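Local coordinates for GGDEF family protein (Vibrio cholerae, PDB 5GZS) that binds arginine in its periplasmic portion and, as the diguanylate cyclase CdgH, probably couples such sensing to the synthesis of cyclic di-GMP, at residues Gly247-Val252 against Leu289-Val294; Cys257-Leu262 against Lys435-Glu440; Gln255-Glu258 against Lys263-Leu266. One frame throughout, in Å; residues are numbered along the deposited sequence.

Contact 1 of 3, residues Gly247-Val252 against Leu289-Val294; sequences GISADV and LAPITV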
ATOM      1  N   GLY A 247     -20.853  12.084 -10.907  1.00 80.80           N
ATOM      2  CA  GLY A 247     -20.254  10.865 -10.374  1.00 67.37           C
ATOM      3  C   GLY A 247     -19.567  10.930  -9.015  1.00 53.87           C
ATOM      4  O   GLY A 247     -20.183  11.327  -8.028  1.00 47.60           O
ATOM      5  N   ILE A 248     -18.299  10.522  -8.950  1.00 37.63           N
ATOM      6  CA  ILE A 248     -17.614  10.386  -7.667  1.00 36.59           C
ATOM      7  C   ILE A 248     -17.645  11.679  -6.874  1.00 46.73           C
ATOM      8  O   ILE A 248     -18.133  11.710  -5.747  1.00 51.14           O
ATOM      9  CB  ILE A 248     -16.139   9.968  -7.824  1.00 35.77           C
ATOM     10  CG1 ILE A 248     -16.026   8.489  -8.177  1.00 44.34           C
ATOM     11  CG2 ILE A 248     -15.358  10.208  -6.532  1.00 37.95           C
ATOM     12  CD1 ILE A 248     -14.601   7.961  -8.177  1.00 37.05           C
ATOM     13  N   SER A 249     -17.125  12.748  -7.466  1.00 50.65           N
ATOM     14  CA  SER A 249     -17.019  14.006  -6.746  1.00 34.47           C
ATOM     15  C   SER A 249     -18.383  14.548  -6.342  1.00 30.47           C
ATOM     16  O   SER A 249     -18.520  15.127  -5.280  1.00 29.79           O
ATOM     17  CB  SER A 249     -16.259  15.040  -7.583  1.00 33.41           C
ATOM     18  OG  SER A 249     -14.890  14.692  -7.684  1.00 37.63           O
ATOM     19  N   ALA A 250     -19.400  14.356  -7.168  1.00 30.08           N
ATOM     20  CA  ALA A 250     -20.693  14.975  -6.872  1.00 35.02           C
ATOM     21  C   ALA A 250     -21.350  14.297  -5.685  1.00 38.24           C
ATOM     22  O   ALA A 250     -21.904  14.967  -4.811  1.00 44.66           O
ATOM     23  CB  ALA A 250     -21.599  14.933  -8.067  1.00 35.24           C
ATOM     24  N   ASP A 251     -21.268  12.967  -5.661  1.00 38.07           N
ATOM     25  CA  ASP A 251     -21.791  12.173  -4.557  1.00 40.66           C
ATOM     26  C   ASP A 251     -21.076  12.542  -3.256  1.00 41.35           C
ATOM     27  O   ASP A 251     -21.723  12.734  -2.235  1.00 44.23           O
ATOM     28  CB  ASP A 251     -21.639  10.669  -4.841  1.00 36.74           C
ATOM     29  CG  ASP A 251     -22.692  10.137  -5.829  1.00 43.84           C
ATOM     30  OD1 ASP A 251     -23.384  10.952  -6.485  1.00 33.71           O
ATOM     31  OD2 ASP A 251     -22.798   8.896  -5.975  1.00 54.61           O
ATOM     32  N   VAL A 252     -19.752  12.649  -3.282  1.00 33.18           N
ATOM     33  CA  VAL A 252     -19.051  12.933  -2.049  1.00 32.66           C
ATOM     34  C   VAL A 252     -19.439  14.312  -1.528  1.00 44.21           C
ATOM     35  O   VAL A 252     -19.655  14.494  -0.315  1.00 39.50           O
ATOM     36  CB  VAL A 252     -17.541  12.878  -2.218  1.00 32.36           C
ATOM     37  CG1 VAL A 252     -16.867  13.215  -0.903  1.00 27.85           C
ATOM     38  CG2 VAL A 252     -17.123  11.509  -2.744  1.00 29.79           C
ATOM     39  N   LEU A 289     -15.466  23.944  -4.754  1.00 28.90           N
ATOM     40  CA  LEU A 289     -15.077  23.442  -6.062  1.00 36.89           C
ATOM     41  C   LEU A 289     -14.430  22.083  -5.886  1.00 41.50           C
ATOM     42  O   LEU A 289     -13.571  21.897  -5.016  1.00 34.24           O
ATOM     43  CB  LEU A 289     -14.130  24.411  -6.784  1.00 30.38           C
ATOM     44  CG  LEU A 289     -13.378  23.864  -8.003  1.00 31.14           C
ATOM     45  CD1 LEU A 289     -14.332  23.307  -9.022  1.00 31.29           C
ATOM     46  CD2 LEU A 289     -12.491  24.909  -8.670  1.00 32.05           C
ATOM     47  N   ALA A 290     -14.863  21.129  -6.701  1.00 38.69           N
ATOM     48  CA  ALA A 290     -14.296  19.793  -6.661  1.00 39.54           C
ATOM     49  C   ALA A 290     -14.545  19.138  -8.000  1.00 39.93           C
ATOM     50  O   ALA A 290     -15.509  19.463  -8.690  1.00 45.40           O
ATOM     51  CB  ALA A 290     -14.900  18.971  -5.525  1.00 42.55           C
ATOM     52  N   PRO A 291     -13.656  18.241  -8.400  1.00 34.74           N
ATOM     53  CA  PRO A 291     -12.430  17.863  -7.684  1.00 50.22           C
ATOM     54  C   PRO A 291     -11.346  18.926  -7.828  1.00 48.56           C
ATOM     55  O   PRO A 291     -11.435  19.754  -8.731  1.00 53.90           O
ATOM     56  CB  PRO A 291     -12.037  16.540  -8.346  1.00 35.40           C
ATOM     57  CG  PRO A 291     -12.523  16.701  -9.754  1.00 40.10           C
ATOM     58  CD  PRO A 291     -13.817  17.512  -9.668  1.00 35.49           C
ATOM     59  N   ILE A 292     -10.342  18.911  -6.963  1.00 39.73           N
ATOM     60  CA  ILE A 292      -9.158  19.725  -7.215  1.00 37.01           C
ATOM     61  C   ILE A 292      -7.939  19.018  -6.657  1.00 42.26           C
ATOM     62  O   ILE A 292      -7.900  18.677  -5.473  1.00 42.29           O
ATOM     63  CB  ILE A 292      -9.286  21.126  -6.616  1.00 40.13           C
ATOM     64  CG1 ILE A 292      -7.902  21.754  -6.445  1.00 43.14           C
ATOM     65  CG2 ILE A 292     -10.027  21.063  -5.287  1.00 46.21           C
ATOM     66  CD1 ILE A 292      -7.938  23.209  -6.079  1.00 47.38           C
ATOM     67  N   THR A 293      -6.933  18.797  -7.502  1.00 47.35           N
ATOM     68  CA  THR A 293      -5.945  17.784  -7.173  1.00 53.69           C
ATOM     69  C   THR A 293      -4.825  18.236  -6.245  1.00 61.76           C
ATOM     70  O   THR A 293      -3.788  17.570  -6.173  1.00 70.74           O
ATOM     71  CB  THR A 293      -5.322  17.211  -8.431  1.00 60.15           C
ATOM     72  OG1 THR A 293      -4.703  18.264  -9.176  1.00 66.91           O
ATOM     73  CG2 THR A 293      -6.393  16.531  -9.261  1.00 58.42           C
ATOM     74  N   VAL A 294      -5.064  19.313  -5.500  1.00 55.14           N
ATOM     75  CA  VAL A 294      -4.114  19.877  -4.526  1.00 56.13           C
ATOM     76  C   VAL A 294      -2.668  19.757  -4.992  1.00 71.45           C
ATOM     77  O   VAL A 294      -1.894  18.902  -4.544  1.00 75.47           O
ATOM     78  CB  VAL A 294      -4.292  19.251  -3.090  1.00 63.34           C
ATOM     79  CG1 VAL A 294      -4.227  17.740  -3.084  1.00 62.76           C
ATOM     80  CG2 VAL A 294      -3.296  19.852  -2.083  1.00 65.95           C
TER
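S249, in the first turn of helix 248-259, meets P291, in strand 288-292, with its hydroxymethyl group laid over one face of the pyrrolidine ring. From the helix, S249 CB is directed at the strand, and it comes within 4.1 Å of P291 CD while approaching the carbonyl carbon of A290 more distantly. Beyond it, OG lies anti to the carbonyl carbon of its own residue (chi1 -70°), a rotation that carries the oxygen across the ring. There S249 OG is 3.5 Å from P291 CB, and its distance to P291 CD is nearly the same at 3.6 Å. P291 CG is scarcely farther from S249 OG, at 3.7 Å, which places the oxygen above the ring rather than at one edge. A cis peptide bond joins A290 to P291. G247 occupies the N-cap position of the helix. No hydrogen bond crosses between the two segments: the buried hydroxyl of S249 is instead hydrogen-bonded to the hydroxyl of Y308, whose residue also touches P291. The carbonyl oxygen P291 O is hydrogen-bonded to Y236 OH. The chemistry thus implies van der Waals adhesion between helix and strand, with the polar groups satisfied by tyrosines from elsewhere in the domain.

Contact 2 of 3, residues Cys257-Leu262 against Lys435-Glu440; sequences CEMLLL and KMLNTE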
ATOM      1  N   CYS A 257     -22.763  17.232   2.076  1.00 30.24           N
ATOM      2  CA  CYS A 257     -23.604  18.408   2.373  1.00 45.33           C
ATOM      3  C   CYS A 257     -24.851  17.965   3.155  1.00 49.20           C
ATOM      4  O   CYS A 257     -25.428  18.734   3.924  1.00 43.93           O
ATOM      5  CB  CYS A 257     -24.009  19.171   1.103  1.00 36.03           C
ATOM      6  SG  CYS A 257     -22.659  20.032   0.266  1.00 73.08           S
ATOM      7  N   GLU A 258     -25.240  16.709   2.951  1.00 42.63           N
ATOM      8  CA  GLU A 258     -26.411  16.156   3.599  1.00 44.79           C
ATOM      9  C   GLU A 258     -26.035  15.767   5.024  1.00 47.39           C
ATOM     10  O   GLU A 258     -26.761  16.060   5.976  1.00 48.27           O
ATOM     11  CB  GLU A 258     -26.952  14.967   2.802  1.00 37.17           C
ATOM     12  CG  GLU A 258     -28.118  15.358   1.891  1.00 47.38           C
ATOM     13  CD  GLU A 258     -28.085  14.665   0.541  1.00 52.18           C
ATOM     14  OE1 GLU A 258     -28.676  15.211  -0.418  1.00 55.49           O
ATOM     15  OE2 GLU A 258     -27.457  13.589   0.443  1.00 48.19           O
HETATM   16  N   MSE A 259     -24.874  15.138   5.148  1.00 38.62           N
HETATM   17  CA  MSE A 259     -24.273  14.833   6.433  1.00 33.54           C
HETATM   18  C   MSE A 259     -24.293  16.047   7.383  1.00 41.60           C
HETATM   19  O   MSE A 259     -24.446  15.894   8.589  1.00 50.15           O
HETATM   20  CB  MSE A 259     -22.825  14.349   6.227  1.00 35.75           C
HETATM   21  CG  MSE A 259     -22.320  13.405   7.310  1.00 34.60           C
HETATM   22 SE   MSE A 259     -23.244  11.687   7.041  1.00 69.99          SE
HETATM   23  CE  MSE A 259     -21.822  10.666   6.220  1.00 93.05           C
ATOM     24  N   LEU A 260     -24.140  17.254   6.847  1.00 40.53           N
ATOM     25  CA  LEU A 260     -23.964  18.418   7.705  1.00 37.59           C
ATOM     26  C   LEU A 260     -25.212  19.285   7.778  1.00 38.59           C
ATOM     27  O   LEU A 260     -25.220  20.319   8.451  1.00 42.49           O
ATOM     28  CB  LEU A 260     -22.790  19.268   7.225  1.00 38.51           C
ATOM     29  CG  LEU A 260     -21.425  18.606   7.079  1.00 36.72           C
ATOM     30  CD1 LEU A 260     -20.656  19.325   5.967  1.00 34.39           C
ATOM     31  CD2 LEU A 260     -20.665  18.684   8.393  1.00 25.55           C
ATOM     32  N   LEU A 261     -26.254  18.853   7.081  1.00 39.54           N
ATOM     33  CA  LEU A 261     -27.516  19.574   6.987  1.00 36.42           C
ATOM     34  C   LEU A 261     -27.321  20.979   6.479  1.00 42.72           C
ATOM     35  O   LEU A 261     -28.056  21.892   6.866  1.00 46.14           O
ATOM     36  CB  LEU A 261     -28.241  19.610   8.325  1.00 40.23           C
ATOM     37  CG  LEU A 261     -28.851  18.296   8.805  1.00 44.52           C
ATOM     38  CD1 LEU A 261     -29.841  18.640   9.886  1.00 46.91           C
ATOM     39  CD2 LEU A 261     -29.519  17.546   7.665  1.00 35.80           C
ATOM     40  N   LEU A 262     -26.339  21.144   5.596  1.00 34.60           N
ATOM     41  CA  LEU A 262     -26.229  22.353   4.803  1.00 30.27           C
ATOM     42  C   LEU A 262     -26.874  22.144   3.444  1.00 38.29           C
ATOM     43  O   LEU A 262     -26.905  21.032   2.921  1.00 55.66           O
ATOM     44  CB  LEU A 262     -24.775  22.746   4.603  1.00 39.88           C
ATOM     45  CG  LEU A 262     -23.838  22.697   5.795  1.00 33.29           C
ATOM     46  CD1 LEU A 262     -22.467  22.726   5.246  1.00 32.87           C
ATOM     47  CD2 LEU A 262     -24.077  23.889   6.726  1.00 29.84           C
ATOM     48  N   LYS A 435     -15.138  11.619   6.200  1.00 38.35           N
ATOM     49  CA  LYS A 435     -14.732  10.442   6.987  1.00 36.97           C
ATOM     50  C   LYS A 435     -15.892   9.495   7.235  1.00 47.23           C
ATOM     51  O   LYS A 435     -15.800   8.300   6.922  1.00 70.49           O
ATOM     52  CB  LYS A 435     -14.109  10.833   8.320  1.00 31.15           C
ATOM     53  CG  LYS A 435     -12.729  11.415   8.146  1.00 39.61           C
ATOM     54  CD  LYS A 435     -12.014  11.662   9.438  1.00 41.66           C
ATOM     55  CE  LYS A 435     -10.998  12.769   9.221  1.00 46.53           C
ATOM     56  NZ  LYS A 435      -9.804  12.701  10.118  1.00 49.25           N
HETATM   57  N   MSE A 436     -16.980  10.040   7.761  1.00 38.18           N
HETATM   58  CA  MSE A 436     -18.155   9.260   8.068  1.00 40.55           C
HETATM   59  C   MSE A 436     -18.789   8.695   6.832  1.00 48.81           C
HETATM   60  O   MSE A 436     -19.732   7.886   6.978  1.00 55.98           O
HETATM   61  CB  MSE A 436     -19.168  10.146   8.786  1.00 41.77           C
HETATM   62  CG  MSE A 436     -18.850  10.246  10.274  1.00 39.41           C
HETATM   63 SE   MSE A 436     -20.176  11.406  11.153  1.00 69.85          SE
HETATM   64  CE  MSE A 436     -18.945  12.824  11.750  1.00 25.07           C
ATOM     65  N   LEU A 437     -18.337   9.066   5.635  1.00 43.90           N
ATOM     66  CA  LEU A 437     -18.980   8.519   4.468  1.00 52.79           C
ATOM     67  C   LEU A 437     -18.405   7.179   4.087  1.00 52.48           C
ATOM     68  O   LEU A 437     -17.320   6.836   4.507  1.00 54.96           O
ATOM     69  CB  LEU A 437     -18.889   9.476   3.287  1.00 59.33           C
ATOM     70  CG  LEU A 437     -19.710  10.766   3.241  1.00 56.34           C
ATOM     71  CD1 LEU A 437     -19.225  11.642   2.122  1.00 57.86           C
ATOM     72  CD2 LEU A 437     -21.199  10.538   3.126  1.00 49.25           C
ATOM     73  N   ASN A 438     -19.156   6.427   3.294  1.00 50.20           N
ATOM     74  CA  ASN A 438     -18.663   5.231   2.658  1.00 57.80           C
ATOM     75  C   ASN A 438     -18.238   5.548   1.250  1.00 57.38           C
ATOM     76  O   ASN A 438     -19.001   5.450   0.317  1.00 49.14           O
ATOM     77  CB  ASN A 438     -19.700   4.119   2.660  1.00 64.02           C
ATOM     78  CG  ASN A 438     -19.098   2.757   2.412  1.00 62.86           C
ATOM     79  OD1 ASN A 438     -17.908   2.611   2.269  1.00 63.99           O
ATOM     80  ND2 ASN A 438     -19.933   1.763   2.343  1.00 65.02           N
ATOM     81  N   THR A 439     -16.981   5.935   1.147  1.00 61.60           N
ATOM     82  CA  THR A 439     -16.414   6.440  -0.074  1.00 64.74           C
ATOM     83  C   THR A 439     -16.127   5.319  -1.012  1.00 77.23           C
ATOM     84  O   THR A 439     -16.358   5.410  -2.189  1.00 71.15           O
ATOM     85  CB  THR A 439     -15.123   7.255   0.186  1.00 70.33           C
ATOM     86  OG1 THR A 439     -13.987   6.386   0.246  1.00 79.69           O
ATOM     87  CG2 THR A 439     -15.236   8.034   1.473  1.00 64.16           C
ATOM     88  N   GLU A 440     -15.616   4.247  -0.463  1.00 83.54           N
ATOM     89  CA  GLU A 440     -15.363   3.077  -1.251  1.00 75.06           C
ATOM     90  C   GLU A 440     -16.579   2.687  -2.046  1.00 68.07           C
ATOM     91  O   GLU A 440     -16.456   2.425  -3.223  1.00 57.75           O
ATOM     92  CB  GLU A 440     -14.900   1.945  -0.355  1.00 75.35           C
ATOM     93  CG  GLU A 440     -13.678   2.298   0.472  1.00 81.10           C
ATOM     94  CD  GLU A 440     -12.647   1.192   0.512  1.00 87.08           C
ATOM     95  OE1 GLU A 440     -12.956   0.067   0.072  1.00 89.16           O
ATOM     96  OE2 GLU A 440     -11.526   1.448   0.995  1.00 82.45           O
TER
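M259, modelled as selenomethionine near the C-terminal end of helix 248-259, pushes its terminal methyl into the bend formed by M436 and L437. Its CG is anti to the backbone N (chi1 -152°) and the chain then turns at chi2 and chi3, bringing CE round to the opposing segment. At this packed centre, M259 CE lies 3.6 Å from M436 O and 3.7 Å from M436 CB, so it rests against backbone and the root of a side chain together. The closer approach modelled to one methyl of L437 is doubtful. M259 and L437 run past each other in opposite directions. Apart from the carbonyl oxygen of M436 the surfaces that meet are apolar, and no hydrogen bond crosses the contact. Toward solvent the contact is looser: M436 and L437 are each partly exposed, and N438, at the N-cap position of helix 439-445, is exposed. On the M259 side, the helix ends in a Schellman motif at L261, likewise exposed. M259 O accepts a hydrogen bond from R212 NE of helix 189-218, and M436 touches R207 and L211 of the same helix. A433 of helix 421-435 touches M259, while L437 reaches back to V252 and Q255, placing the contact at the link between helices 421-435 and 439-445, beside the C-terminal end of helix 248-259.

Contact 3 of 3, residues Gln255-Glu258 against Lys263-Leu266; sequences QACE and KCEL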
ATOM      1  N   GLN A 255     -23.515  14.411  -0.609  1.00 36.68           N
ATOM      2  CA  GLN A 255     -23.825  13.596   0.572  1.00 35.61           C
ATOM      3  C   GLN A 255     -23.132  14.113   1.827  1.00 38.86           C
ATOM      4  O   GLN A 255     -23.666  14.002   2.935  1.00 37.99           O
ATOM      5  CB  GLN A 255     -23.453  12.140   0.336  1.00 34.10           C
ATOM      6  CG  GLN A 255     -24.347  11.460  -0.694  1.00 39.91           C
ATOM      7  CD  GLN A 255     -23.824  10.089  -1.058  1.00 37.78           C
ATOM      8  OE1 GLN A 255     -23.271   9.398  -0.207  1.00 36.17           O
ATOM      9  NE2 GLN A 255     -23.982   9.692  -2.327  1.00 42.93           N
ATOM     10  N   ALA A 256     -21.938  14.669   1.659  1.00 38.97           N
ATOM     11  CA  ALA A 256     -21.325  15.391   2.751  1.00 33.78           C
ATOM     12  C   ALA A 256     -22.194  16.586   3.094  1.00 36.07           C
ATOM     13  O   ALA A 256     -22.358  16.920   4.278  1.00 41.02           O
ATOM     14  CB  ALA A 256     -19.947  15.837   2.408  1.00 34.37           C
ATOM     15  N   CYS A 257     -22.763  17.232   2.076  1.00 30.24           N
ATOM     16  CA  CYS A 257     -23.604  18.408   2.373  1.00 45.33           C
ATOM     17  C   CYS A 257     -24.851  17.965   3.155  1.00 49.20           C
ATOM     18  O   CYS A 257     -25.428  18.734   3.924  1.00 43.93           O
ATOM     19  CB  CYS A 257     -24.009  19.171   1.103  1.00 36.03           C
ATOM     20  SG  CYS A 257     -22.659  20.032   0.266  1.00 73.08           S
ATOM     21  N   GLU A 258     -25.240  16.709   2.951  1.00 42.63           N
ATOM     22  CA  GLU A 258     -26.411  16.156   3.599  1.00 44.79           C
ATOM     23  C   GLU A 258     -26.035  15.767   5.024  1.00 47.39           C
ATOM     24  O   GLU A 258     -26.761  16.060   5.976  1.00 48.27           O
ATOM     25  CB  GLU A 258     -26.952  14.967   2.802  1.00 37.17           C
ATOM     26  CG  GLU A 258     -28.118  15.358   1.891  1.00 47.38           C
ATOM     27  CD  GLU A 258     -28.085  14.665   0.541  1.00 52.18           C
ATOM     28  OE1 GLU A 258     -28.676  15.211  -0.418  1.00 55.49           O
ATOM     29  OE2 GLU A 258     -27.457  13.589   0.443  1.00 48.19           O
ATOM     30  N   LYS A 263     -27.343  23.221   2.844  1.00 38.18           N
ATOM     31  CA  LYS A 263     -27.940  23.135   1.524  1.00 42.33           C
ATOM     32  C   LYS A 263     -26.912  23.537   0.475  1.00 33.31           C
ATOM     33  O   LYS A 263     -26.360  24.628   0.524  1.00 35.83           O
ATOM     34  CB  LYS A 263     -29.194  24.023   1.445  1.00 44.61           C
ATOM     35  CG  LYS A 263     -29.149  25.245   2.341  1.00 49.97           C
ATOM     36  CD  LYS A 263     -30.533  25.897   2.522  1.00 51.94           C
ATOM     37  CE  LYS A 263     -31.491  24.959   3.222  1.00 60.64           C
ATOM     38  NZ  LYS A 263     -32.720  25.669   3.685  1.00 66.03           N
ATOM     39  N   CYS A 264     -26.657  22.649  -0.475  1.00 31.66           N
ATOM     40  CA  CYS A 264     -25.708  22.938  -1.537  1.00 38.85           C
ATOM     41  C   CYS A 264     -26.384  22.850  -2.863  1.00 45.11           C
ATOM     42  O   CYS A 264     -27.195  21.961  -3.109  1.00 55.79           O
ATOM     43  CB  CYS A 264     -24.531  21.965  -1.550  1.00 40.53           C
ATOM     44  SG  CYS A 264     -23.702  21.752  -0.034  1.00 51.57           S
ATOM     45  N   GLU A 265     -25.984  23.713  -3.756  1.00 42.12           N
ATOM     46  CA  GLU A 265     -26.560  23.772  -5.055  1.00 36.32           C
ATOM     47  C   GLU A 265     -25.440  23.692  -6.057  1.00 40.86           C
ATOM     48  O   GLU A 265     -24.551  24.482  -6.017  1.00 45.14           O
ATOM     49  CB  GLU A 265     -27.256  25.110  -5.169  1.00 34.64           C
ATOM     50  CG  GLU A 265     -27.870  25.441  -6.490  1.00 30.57           C
ATOM     51  CD  GLU A 265     -28.795  26.614  -6.405  1.00 52.66           C
ATOM     52  OE1 GLU A 265     -29.916  26.481  -5.936  1.00 30.66           O
ATOM     53  OE2 GLU A 265     -28.397  27.685  -6.805  1.00 56.96           O
ATOM     54  N   LEU A 266     -25.497  22.737  -6.965  1.00 33.11           N
ATOM     55  CA  LEU A 266     -24.536  22.619  -8.038  1.00 38.70           C
ATOM     56  C   LEU A 266     -24.833  23.651  -9.114  1.00 39.05           C
ATOM     57  O   LEU A 266     -25.955  23.708  -9.605  1.00 52.20           O
ATOM     58  CB  LEU A 266     -24.583  21.224  -8.649  1.00 38.37           C
ATOM     59  CG  LEU A 266     -23.643  21.174  -9.846  1.00 49.52           C
ATOM     60  CD1 LEU A 266     -22.253  20.986  -9.301  1.00 46.36           C
ATOM     61  CD2 LEU A 266     -24.011  20.085 -10.827  1.00 51.40           C
TER
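C257 and C264 are joined through their SG atoms, at 2.0 Å, in a disulfide that is the whole of the direct contact here; no hydrogen bond links the two segments. The torsion about the sulfur-sulfur bond is -94°, close to the quarter turn that keeps the lone pairs of the two sulfurs apart, and its negative sign makes the bridge left-handed. Both cysteines send SG anti to their own carbonyl carbon, beside the backbone N (chi1 -69° for C257 and -51° for C264), and both point CB across the gap, so the two side chains approach one another from facing backbones. C257 CB and C264 CB end up 3.9 Å apart, with their CA atoms separated by 6.3 Å. The covalent link limits how far the helix can move from the strand at this point. The C257 side is buried, where F430 of helix 421-435 lies against it, whereas C264 is partly exposed and rests on V228. E258 and K263, beside the cysteines, turn away from the contact. In sequence the bridge closes a short loop: helix 248-259 ends just after C257, and the chain returns through L261 and L262 to enter the strand. Strand 264-266 runs parallel to strand 226-230, with E265 backbone-bonded to L226 and V228, so that strand 226-230, helix 248-259 and strand 264-266 form a beta-alpha-beta crossover. The disulfide staples the end of the crossover helix to the outermost strand on that side of the five-stranded sheet.

Overall arrangement
All three contacts share helix 248-259. Contact 1 fixes its N-terminal turn to strand 288-292, contact 3 ties its later turns to strand 264-266 of the same sheet, and contact 2 joins its C-terminal end to the segment ahead of helix 439-445. Contacts 2 and 3, whose centres are about 9 Å apart, share C257 and E258; the centre of contact 1 lies about 12 Å from that of contact 3 and about 13 Å from that of contact 2. L437 of contact 2 packs on both others: its CD1 is 3.8 Å from V252 O of contact 1 and its CD2 is 3.9 Å from Q255 CB of contact 3. The arginine pocket, lined by residues such as E77 and N142, belongs to the other solute-binding-like region.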